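Probable glutathione reductase (PDB 4DNA) probably catalyses the reduction of glutathione disulfide to glutathione by NADPH, working as a homodimer that carries one FAD in each subunit. Local coordinates at the interface of chains A and B. Residues are numbered along the deposited sequence; one frame, centred on the assembly and turned at random. Chains: chain A/B, Probable glutathione reductase.

Contact 1: the interface of chains A and B. Residues chain A 53, 56-57, 60, 79, 84; chain B 70, 72, 379.
A:Ala57 and B:Trp72 meet through a hydrogen bond in the dimer interface of this pyridine nucleotide-disulfide oxidoreductase, where helix 48-66 of chain A, which starts at a cysteine of the redox-active disulfide, faces residues 70 to 73 of chain B. The indole N-H at B:Trp72 NE1 donates it to the backbone oxygen A:Ala57 O over 2.9 Å. The bond is nearly straight (172° at H), and the oxygen lies in the indole plane, which fixes the turn of the ring.

Aromatic contacts flank this bond. The ring of A:Phe79 stands edge-to-face to the indole, their planes 58° apart, while A:Phe79 CB sits over the six-membered ring, 3.9 Å from B:Trp72 CE3. The backbones of these two residues form an antiparallel bridge. B:Phe70, with CG anti to its carbonyl carbon (chi1 -67°), sends its ring slantwise across the helix, towards the turn of A:Leu53 and A:Tyr56. There its CE2 lies 3.6 Å from A:Tyr56 CB, and its CD1 3.7 Å from A:Phe60 CE2, the two phenyl groups crossing at about a right angle. Small A:Ala57 lets B:Phe70 come close to the helix.

The long aliphatic stem of a lysine can lie on a tyrosine face: B:Lys379 CG covers the A:Tyr56 ring towards its rim, and bends at chi3 and chi4 keep the amine NZ there, 3.4 Å from A:Tyr56 CD1. A water links A:Tyr56 OH with the backbone nitrogen B:Lys379 N, 2.7 Å from the latter.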
ATOM      1  N   LEU A  53      11.594  -9.961  -6.855  1.00 62.54           N
ATOM      2  CA  LEU A  53      11.232 -10.258  -8.229  1.00 62.92           C
ATOM      3  C   LEU A  53      10.548 -11.618  -8.311  1.00 62.86           C
ATOM      4  O   LEU A  53       9.482 -11.772  -8.916  1.00 62.03           O
ATOM      5  CB  LEU A  53      12.467 -10.202  -9.132  1.00 64.25           C
ATOM      6  CG  LEU A  53      13.158  -8.828  -9.296  1.00 66.11           C
ATOM      7  CD1 LEU A  53      14.273  -8.894 -10.329  1.00 65.65           C
ATOM      8  CD2 LEU A  53      12.189  -7.716  -9.677  1.00 65.51           C
ATOM      9  N   TYR A  56       7.179 -11.521  -7.225  1.00 60.81           N
ATOM     10  CA  TYR A  56       6.330 -11.010  -8.282  1.00 61.58           C
ATOM     11  C   TYR A  56       6.021 -12.113  -9.289  1.00 62.24           C
ATOM     12  O   TYR A  56       4.849 -12.344  -9.632  1.00 62.49           O
ATOM     13  CB  TYR A  56       6.986  -9.819  -8.986  1.00 62.20           C
ATOM     14  CG  TYR A  56       7.001  -8.519  -8.206  1.00 62.12           C
ATOM     15  CD1 TYR A  56       5.953  -8.177  -7.353  1.00 61.65           C
ATOM     16  CD2 TYR A  56       8.046  -7.603  -8.365  1.00 62.09           C
ATOM     17  CE1 TYR A  56       5.957  -6.982  -6.662  1.00 61.21           C
ATOM     18  CE2 TYR A  56       8.059  -6.395  -7.682  1.00 61.29           C
ATOM     19  CZ  TYR A  56       7.013  -6.092  -6.830  1.00 61.42           C
ATOM     20  OH  TYR A  56       7.012  -4.906  -6.125  1.00 61.14           O
ATOM     21  N   ALA A  57       7.072 -12.797  -9.747  1.00 62.08           N
ATOM     22  CA  ALA A  57       6.917 -13.927 -10.654  1.00 61.80           C
ATOM     23  C   ALA A  57       5.907 -14.909 -10.118  1.00 62.79           C
ATOM     24  O   ALA A  57       5.100 -15.412 -10.871  1.00 64.61           O
ATOM     25  CB  ALA A  57       8.234 -14.634 -10.873  1.00 61.11           C
ATOM     26  N   PHE A  60       1.747 -13.958 -10.174  1.00 65.32           N
ATOM     27  CA  PHE A  60       0.908 -14.003 -11.368  1.00 67.23           C
ATOM     28  C   PHE A  60       0.015 -15.233 -11.419  1.00 69.23           C
ATOM     29  O   PHE A  60      -1.070 -15.189 -12.013  1.00 71.05           O
ATOM     30  CB  PHE A  60       1.740 -13.925 -12.637  1.00 67.07           C
ATOM     31  CG  PHE A  60       2.438 -12.613 -12.823  1.00 67.17           C
ATOM     32  CD1 PHE A  60       1.780 -11.534 -13.422  1.00 66.65           C
ATOM     33  CD2 PHE A  60       3.775 -12.458 -12.430  1.00 65.76           C
ATOM     34  CE1 PHE A  60       2.434 -10.320 -13.616  1.00 65.90           C
ATOM     35  CE2 PHE A  60       4.430 -11.248 -12.629  1.00 65.27           C
ATOM     36  CZ  PHE A  60       3.753 -10.178 -13.214  1.00 65.77           C
ATOM     37  N   PHE A  79       4.861 -21.442 -17.127  1.00 77.10           N
ATOM     38  CA  PHE A  79       6.018 -20.769 -16.560  1.00 72.78           C
ATOM     39  C   PHE A  79       7.365 -21.348 -17.009  1.00 69.43           C
ATOM     40  O   PHE A  79       7.582 -22.551 -16.958  1.00 70.33           O
ATOM     41  CB  PHE A  79       5.925 -20.776 -15.037  1.00 67.51           C
ATOM     42  CG  PHE A  79       7.135 -20.207 -14.356  1.00 66.42           C
ATOM     43  CD1 PHE A  79       7.339 -18.828 -14.306  1.00 64.45           C
ATOM     44  CD2 PHE A  79       8.080 -21.050 -13.771  1.00 65.83           C
ATOM     45  CE1 PHE A  79       8.457 -18.305 -13.685  1.00 64.09           C
ATOM     46  CE2 PHE A  79       9.202 -20.530 -13.146  1.00 64.54           C
ATOM     47  CZ  PHE A  79       9.387 -19.157 -13.101  1.00 64.05           C
ATOM     48  N   LEU A  84      12.904 -16.478 -16.235  1.00 66.92           N
ATOM     49  CA  LEU A  84      12.954 -15.697 -15.015  1.00 64.31           C
ATOM     50  C   LEU A  84      14.395 -15.481 -14.585  1.00 65.29           C
ATOM     51  O   LEU A  84      14.870 -14.346 -14.561  1.00 65.76           O
ATOM     52  CB  LEU A  84      12.193 -16.403 -13.895  1.00 64.23           C
ATOM     53  CG  LEU A  84      12.110 -15.635 -12.571  1.00 62.98           C
ATOM     54  CD1 LEU A  84      11.480 -14.272 -12.814  1.00 62.29           C
ATOM     55  CD2 LEU A  84      11.333 -16.408 -11.524  1.00 61.00           C
TER
ATOM     56  N   PHE B  70       8.431 -12.004 -16.526  1.00 67.56           N
ATOM     57  CA  PHE B  70       8.859 -12.854 -15.420  1.00 65.99           C
ATOM     58  C   PHE B  70       8.896 -14.312 -15.776  1.00 65.78           C
ATOM     59  O   PHE B  70       9.027 -15.152 -14.903  1.00 67.26           O
ATOM     60  CB  PHE B  70       7.996 -12.624 -14.195  1.00 67.20           C
ATOM     61  CG  PHE B  70       8.165 -11.259 -13.602  1.00 68.19           C
ATOM     62  CD1 PHE B  70       7.606 -10.137 -14.224  1.00 67.13           C
ATOM     63  CD2 PHE B  70       8.899 -11.083 -12.428  1.00 67.95           C
ATOM     64  CE1 PHE B  70       7.770  -8.870 -13.683  1.00 67.38           C
ATOM     65  CE2 PHE B  70       9.071  -9.815 -11.880  1.00 67.14           C
ATOM     66  CZ  PHE B  70       8.504  -8.706 -12.508  1.00 67.70           C
ATOM     67  N   TRP B  72       6.527 -16.034 -17.710  1.00 68.00           N
ATOM     68  CA  TRP B  72       5.264 -16.667 -18.036  1.00 69.39           C
ATOM     69  C   TRP B  72       4.935 -16.446 -19.477  1.00 71.89           C
ATOM     70  O   TRP B  72       5.088 -15.340 -19.996  1.00 71.76           O
ATOM     71  CB  TRP B  72       4.136 -16.095 -17.208  1.00 70.67           C
ATOM     72  CG  TRP B  72       4.111 -16.491 -15.752  1.00 70.35           C
ATOM     73  CD1 TRP B  72       4.690 -15.814 -14.677  1.00 69.15           C
ATOM     74  CD2 TRP B  72       3.419 -17.645 -15.151  1.00 70.33           C
ATOM     75  NE1 TRP B  72       4.416 -16.452 -13.500  1.00 68.96           N
ATOM     76  CE2 TRP B  72       3.666 -17.562 -13.711  1.00 69.49           C
ATOM     77  CE3 TRP B  72       2.660 -18.702 -15.646  1.00 71.76           C
ATOM     78  CZ2 TRP B  72       3.169 -18.510 -12.825  1.00 69.73           C
ATOM     79  CZ3 TRP B  72       2.155 -19.650 -14.739  1.00 71.21           C
ATOM     80  CH2 TRP B  72       2.404 -19.552 -13.364  1.00 70.40           C
ATOM     81  N   LYS B 379       8.842  -3.598 -10.237  1.00 71.34           N
ATOM     82  CA  LYS B 379       8.185  -4.511 -11.150  1.00 69.59           C
ATOM     83  C   LYS B 379       8.391  -4.110 -12.597  1.00 70.86           C
ATOM     84  O   LYS B 379       8.543  -4.963 -13.460  1.00 70.31           O
ATOM     85  CB  LYS B 379       6.690  -4.558 -10.861  1.00 70.65           C
ATOM     86  CG  LYS B 379       6.043  -5.870 -11.278  1.00 69.34           C
ATOM     87  CD  LYS B 379       4.578  -5.718 -11.655  1.00 67.00           C
ATOM     88  CE  LYS B 379       3.658  -5.780 -10.446  1.00 65.51           C
ATOM     89  NZ  LYS B 379       3.808  -7.066  -9.732  1.00 66.06           N
TER
HETATM   90  O   HOH W   1       7.306  -2.640  -8.246  1.00 51.71           O

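Contact 2: the interface of chains A and B. Residues chain A 418, 421-422, 425, 427; chain B 418, 421-422, 425, 427, 432.
A:Leu418 and B:Leu418 face each other where the two copies of helix 412-424 pair across the molecular two-fold axis. The two leucine side chains cross at about a right angle, with A:Leu418 CB 3.7 Å from B:Leu418 CB. Each CD1 also reaches over the other chain's CB, giving a compact apolar contact in which branched leucine fills the space between the helices.

One helical turn on, A:Ser422 meets B:Ser422. Both hydroxyls are turned anti to their own carbonyl carbons (chi1 -54° in A:Ser422, -68° in B:Ser422), and this points them at each other across the axis. The 3.3 Å between A:Ser422 OG and B:Ser422 OG makes at most a weak hydrogen bond, and either hydroxyl could be the donor. Serine is small enough for the close approach of the helices, and its hydroxyl can meet its own copy.

Beside the axis, A:Ile421 slants across the ring of B:Phe432. Its CD1 rides over one face, towards the rim and 3.9 Å from B:Phe432 CD2. The second branch lies over the same face, towards the opposite rim, with A:Ile421 CG2 3.9 Å from B:Phe432 CD1. A beta-branched residue can thus touch the phenyl group at two places.

Just beyond the helix ends, the thiol sulfur A:Cys427 SG packs 3.7 Å from B:Ala425 CB, and the reverse pair repeats it. The short alanine methyls let the sulfur atoms pack directly against them. Together the self-paired helices hold the dimerisation domains of the homodimer against each other.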
ATOM      1  N   LEU A 418       4.786   3.145   6.199  1.00 59.64           N
ATOM      2  CA  LEU A 418       4.037   4.347   6.567  1.00 59.81           C
ATOM      3  C   LEU A 418       3.618   4.345   8.034  1.00 61.24           C
ATOM      4  O   LEU A 418       3.879   5.310   8.753  1.00 62.23           O
ATOM      5  CB  LEU A 418       2.842   4.546   5.647  1.00 59.51           C
ATOM      6  CG  LEU A 418       3.238   4.692   4.180  1.00 60.21           C
ATOM      7  CD1 LEU A 418       2.012   4.610   3.302  1.00 62.24           C
ATOM      8  CD2 LEU A 418       3.991   5.990   3.926  1.00 57.82           C
ATOM      9  N   ILE A 421       6.244   5.641  10.363  1.00 62.75           N
ATOM     10  CA  ILE A 421       6.397   7.060  10.590  1.00 63.88           C
ATOM     11  C   ILE A 421       5.534   7.442  11.786  1.00 65.21           C
ATOM     12  O   ILE A 421       6.007   8.074  12.742  1.00 65.87           O
ATOM     13  CB  ILE A 421       6.009   7.874   9.354  1.00 63.72           C
ATOM     14  CG1 ILE A 421       6.889   7.479   8.159  1.00 63.57           C
ATOM     15  CG2 ILE A 421       6.131   9.357   9.652  1.00 65.16           C
ATOM     16  CD1 ILE A 421       6.359   7.930   6.814  1.00 62.61           C
ATOM     17  N   SER A 422       4.275   7.013  11.751  1.00 64.86           N
ATOM     18  CA  SER A 422       3.325   7.310  12.823  1.00 66.49           C
ATOM     19  C   SER A 422       3.823   6.838  14.179  1.00 66.34           C
ATOM     20  O   SER A 422       3.666   7.545  15.165  1.00 67.71           O
ATOM     21  CB  SER A 422       1.956   6.708  12.524  1.00 66.48           C
ATOM     22  OG  SER A 422       1.495   7.139  11.252  1.00 72.34           O
ATOM     23  N   ALA A 425       6.983   8.816  15.609  1.00 68.20           N
ATOM     24  CA  ALA A 425       6.554  10.105  16.175  1.00 67.90           C
ATOM     25  C   ALA A 425       5.573   9.979  17.348  1.00 68.11           C
ATOM     26  O   ALA A 425       4.958  10.971  17.745  1.00 68.33           O
ATOM     27  CB  ALA A 425       5.969  11.009  15.083  1.00 67.69           C
ATOM     28  N   CYS A 427       2.463   8.377  17.753  1.00 65.38           N
ATOM     29  CA  CYS A 427       1.030   8.605  17.548  1.00 65.38           C
ATOM     30  C   CYS A 427       0.115   7.819  18.498  1.00 67.04           C
ATOM     31  O   CYS A 427       0.411   6.670  18.888  1.00 65.10           O
ATOM     32  CB  CYS A 427       0.633   8.370  16.087  1.00 66.62           C
ATOM     33  SG  CYS A 427       0.881   9.825  15.022  1.00 71.40           S
TER
ATOM     34  N   LEU B 418      -2.718   6.235   5.101  1.00 58.37           N
ATOM     35  CA  LEU B 418      -1.783   6.194   6.209  1.00 59.42           C
ATOM     36  C   LEU B 418      -1.032   7.492   6.411  1.00 59.59           C
ATOM     37  O   LEU B 418      -0.744   7.858   7.564  1.00 61.34           O
ATOM     38  CB  LEU B 418      -0.847   4.993   6.115  1.00 60.02           C
ATOM     39  CG  LEU B 418      -1.631   3.676   6.127  1.00 60.44           C
ATOM     40  CD1 LEU B 418      -0.755   2.575   5.577  1.00 63.37           C
ATOM     41  CD2 LEU B 418      -2.196   3.319   7.493  1.00 58.34           C
ATOM     42  N   ILE B 421      -3.006   9.918   8.686  1.00 60.93           N
ATOM     43  CA  ILE B 421      -2.709   9.920  10.127  1.00 60.98           C
ATOM     44  C   ILE B 421      -1.485  10.785  10.472  1.00 61.55           C
ATOM     45  O   ILE B 421      -1.508  11.564  11.430  1.00 61.91           O
ATOM     46  CB  ILE B 421      -2.474   8.499  10.675  1.00 61.13           C
ATOM     47  CG1 ILE B 421      -3.571   7.535  10.216  1.00 59.98           C
ATOM     48  CG2 ILE B 421      -2.398   8.524  12.198  1.00 60.12           C
ATOM     49  CD1 ILE B 421      -3.177   6.078  10.317  1.00 57.90           C
ATOM     50  N   SER B 422      -0.427  10.653   9.677  1.00 62.11           N
ATOM     51  CA  SER B 422       0.808  11.415   9.878  1.00 62.43           C
ATOM     52  C   SER B 422       0.634  12.921   9.746  1.00 63.16           C
ATOM     53  O   SER B 422       1.190  13.677  10.538  1.00 64.90           O
ATOM     54  CB  SER B 422       1.892  10.928   8.923  1.00 63.89           C
ATOM     55  OG  SER B 422       2.282   9.609   9.270  1.00 69.57           O
ATOM     56  N   ALA B 425      -1.735  14.249  12.802  1.00 64.05           N
ATOM     57  CA  ALA B 425      -1.016  14.504  14.048  1.00 63.00           C
ATOM     58  C   ALA B 425       0.131  15.506  13.867  1.00 64.30           C
ATOM     59  O   ALA B 425       1.042  15.559  14.695  1.00 64.94           O
ATOM     60  CB  ALA B 425      -0.501  13.201  14.627  1.00 64.98           C
ATOM     61  N   CYS B 427       2.894  15.668  11.948  1.00 63.54           N
ATOM     62  CA  CYS B 427       4.290  15.218  11.831  1.00 63.92           C
ATOM     63  C   CYS B 427       5.122  16.137  10.941  1.00 66.19           C
ATOM     64  O   CYS B 427       4.601  16.821  10.039  1.00 65.85           O
ATOM     65  CB  CYS B 427       4.384  13.811  11.252  1.00 65.79           C
ATOM     66  SG  CYS B 427       3.762  12.486  12.297  1.00 68.89           S
ATOM     67  N   PHE B 432       9.674  12.023   9.274  1.00 65.75           N
ATOM     68  CA  PHE B 432       9.846  11.138   8.149  1.00 66.08           C
ATOM     69  C   PHE B 432      11.299  10.707   8.073  1.00 68.35           C
ATOM     70  O   PHE B 432      11.583   9.537   7.919  1.00 69.21           O
ATOM     71  CB  PHE B 432       9.446  11.831   6.856  1.00 64.00           C
ATOM     72  CG  PHE B 432       7.964  11.879   6.614  1.00 62.16           C
ATOM     73  CD1 PHE B 432       7.104  12.447   7.542  1.00 61.92           C
ATOM     74  CD2 PHE B 432       7.429  11.388   5.427  1.00 61.86           C
ATOM     75  CE1 PHE B 432       5.740  12.506   7.299  1.00 60.76           C
ATOM     76  CE2 PHE B 432       6.064  11.452   5.173  1.00 60.94           C
ATOM     77  CZ  PHE B 432       5.221  12.018   6.111  1.00 60.83           C
TER

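Contact 3: the interface of chains A and B. Residues chain A 415, 441-443; chain B 413-414, 417-418.
B:Glu414 presents its carboxylate to two successive backbone amides of chain A, those of A:Ala442 and A:Ala443, at the start of the short 3-10 helix 443-446. This is the tight part of the contact. B:Glu414 OE2 accepts from A:Ala442 N over 2.6 Å, almost straight at 175°, and B:Glu414 OE1 accepts from A:Ala443 N over 2.8 Å. Both oxygens use their syn lone pairs, the sides that face one another, so the carboxylate forms a two-pronged clasp that cannot easily swivel. The glutamate chain bends at chi2 (-79°) to turn its end towards these amides. The N-H groups at the helix start probably stabilise its negative charge. A:Thr441 runs antiparallel alongside the glutamate, its CB 3.6 Å from B:Glu414 CD. Alanines suit the following positions because their small methyls let the carboxylate reach the backbone. Also closely packed, selenomethionine A:Met415 crosses B:Leu418 at about a right angle and meets B:Leu418 CD1 with its CB and CG methylenes (CB at 3.8 Å); its flexible, unbranched chain can fit against a leucine branch.

The B:Gln417 side is looser. B:Gln417 CG rests 3.5 Å from A:Ala443 CB, yet chain A buries little of this glutamine, and its amide oxygen OE1 stays 3.9 Å from A:Thr441 OG1.

The clasp holds the segment just after A:His439, the probable catalytic proton acceptor. In this family the histidine reaches into the active site of the other subunit, so the clasp probably helps to place it there.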
HETATM    1  N   MSE A 415       2.410  -0.571   3.889  1.00 61.65           N
HETATM    2  CA  MSE A 415       1.739  -0.069   5.052  1.00 61.65           C
HETATM    3  C   MSE A 415       2.618   0.014   6.239  1.00 60.26           C
HETATM    4  O   MSE A 415       2.548   0.967   7.010  1.00 59.27           O
HETATM    5  CB  MSE A 415       0.587  -0.988   5.332  1.00 62.59           C
HETATM    6  CG  MSE A 415      -0.598  -0.461   4.567  1.00 65.70           C
HETATM    7 SE   MSE A 415      -2.057  -1.737   4.614  1.00 81.79          SE
HETATM    8  CE  MSE A 415      -2.783  -1.232   6.328  1.00 66.19           C
ATOM      9  N   THR A 441     -10.596   1.332   0.730  1.00 67.62           N
ATOM     10  CA  THR A 441      -9.268   0.759   0.951  1.00 66.96           C
ATOM     11  C   THR A 441      -9.320  -0.356   2.002  1.00 65.79           C
ATOM     12  O   THR A 441     -10.356  -0.607   2.618  1.00 65.62           O
ATOM     13  CB  THR A 441      -8.246   1.805   1.445  1.00 67.56           C
ATOM     14  OG1 THR A 441      -8.718   2.400   2.661  1.00 66.61           O
ATOM     15  CG2 THR A 441      -7.955   2.899   0.380  1.00 68.70           C
ATOM     16  N   ALA A 442      -8.189  -1.034   2.170  1.00 66.38           N
ATOM     17  CA  ALA A 442      -7.946  -1.964   3.270  1.00 64.37           C
ATOM     18  C   ALA A 442      -7.654  -1.158   4.533  1.00 63.41           C
ATOM     19  O   ALA A 442      -8.242  -1.394   5.593  1.00 62.77           O
ATOM     20  CB  ALA A 442      -6.762  -2.857   2.934  1.00 66.69           C
ATOM     21  N   ALA A 443      -6.750  -0.189   4.375  1.00 64.29           N
ATOM     22  CA  ALA A 443      -6.244   0.680   5.437  1.00 61.83           C
ATOM     23  C   ALA A 443      -7.280   1.414   6.282  1.00 62.38           C
ATOM     24  O   ALA A 443      -6.976   1.794   7.409  1.00 61.60           O
ATOM     25  CB  ALA A 443      -5.255   1.677   4.848  1.00 61.95           C
TER
ATOM     26  N   GLY B 413      -3.599   4.844  -3.167  1.00 67.15           N
ATOM     27  CA  GLY B 413      -4.777   5.050  -2.334  1.00 64.86           C
ATOM     28  C   GLY B 413      -4.538   4.603  -0.905  1.00 64.37           C
ATOM     29  O   GLY B 413      -4.846   5.329   0.038  1.00 62.86           O
ATOM     30  N   GLU B 414      -3.974   3.409  -0.739  1.00 64.84           N
ATOM     31  CA  GLU B 414      -3.723   2.853   0.591  1.00 62.41           C
ATOM     32  C   GLU B 414      -2.747   3.727   1.356  1.00 61.55           C
ATOM     33  O   GLU B 414      -2.945   3.993   2.527  1.00 61.01           O
ATOM     34  CB  GLU B 414      -3.197   1.421   0.508  1.00 62.63           C
ATOM     35  CG  GLU B 414      -4.186   0.415  -0.071  1.00 64.39           C
ATOM     36  CD  GLU B 414      -5.244  -0.058   0.926  1.00 64.47           C
ATOM     37  OE1 GLU B 414      -5.147   0.269   2.137  1.00 62.45           O
ATOM     38  OE2 GLU B 414      -6.184  -0.771   0.487  1.00 64.72           O
ATOM     39  N   GLN B 417      -4.267   6.996   2.860  1.00 60.31           N
ATOM     40  CA  GLN B 417      -4.859   6.749   4.151  1.00 59.02           C
ATOM     41  C   GLN B 417      -3.836   6.927   5.228  1.00 58.62           C
ATOM     42  O   GLN B 417      -4.050   7.680   6.169  1.00 59.75           O
ATOM     43  CB  GLN B 417      -5.386   5.317   4.243  1.00 60.52           C
ATOM     44  CG  GLN B 417      -6.003   4.968   5.592  1.00 59.31           C
ATOM     45  CD  GLN B 417      -7.306   5.702   5.807  1.00 60.51           C
ATOM     46  OE1 GLN B 417      -8.348   5.252   5.343  1.00 62.02           O
ATOM     47  NE2 GLN B 417      -7.257   6.849   6.492  1.00 58.16           N
ATOM     48  N   LEU B 418      -2.718   6.235   5.101  1.00 58.37           N
ATOM     49  CA  LEU B 418      -1.783   6.194   6.209  1.00 59.42           C
ATOM     50  C   LEU B 418      -1.032   7.492   6.411  1.00 59.59           C
ATOM     51  O   LEU B 418      -0.744   7.858   7.564  1.00 61.34           O
ATOM     52  CB  LEU B 418      -0.847   4.993   6.115  1.00 60.02           C
ATOM     53  CG  LEU B 418      -1.631   3.676   6.127  1.00 60.44           C
ATOM     54  CD1 LEU B 418      -0.755   2.575   5.577  1.00 63.37           C
ATOM     55  CD2 LEU B 418      -2.196   3.319   7.493  1.00 58.34           C
TER

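Contact 2 and contact 3 lie about 13 Å apart between the centres of their C-alpha atoms and share B:Leu418; both draw on helix 412-424 of each chain. Contact 1 stands apart, about 34 Å from contact 2 and 25 Å from contact 3, and joins helix 48-66 of one subunit to other segments of its partner. The two-fold symmetry repeats all of them with the chains exchanged. Contact 3 is the nearest of these to the probable catalytic A:His439, its centre about 8 Å away, so dimer assembly and catalytic geometry are probably coupled there, while contacts 1 and 2 fix the subunits at separate places.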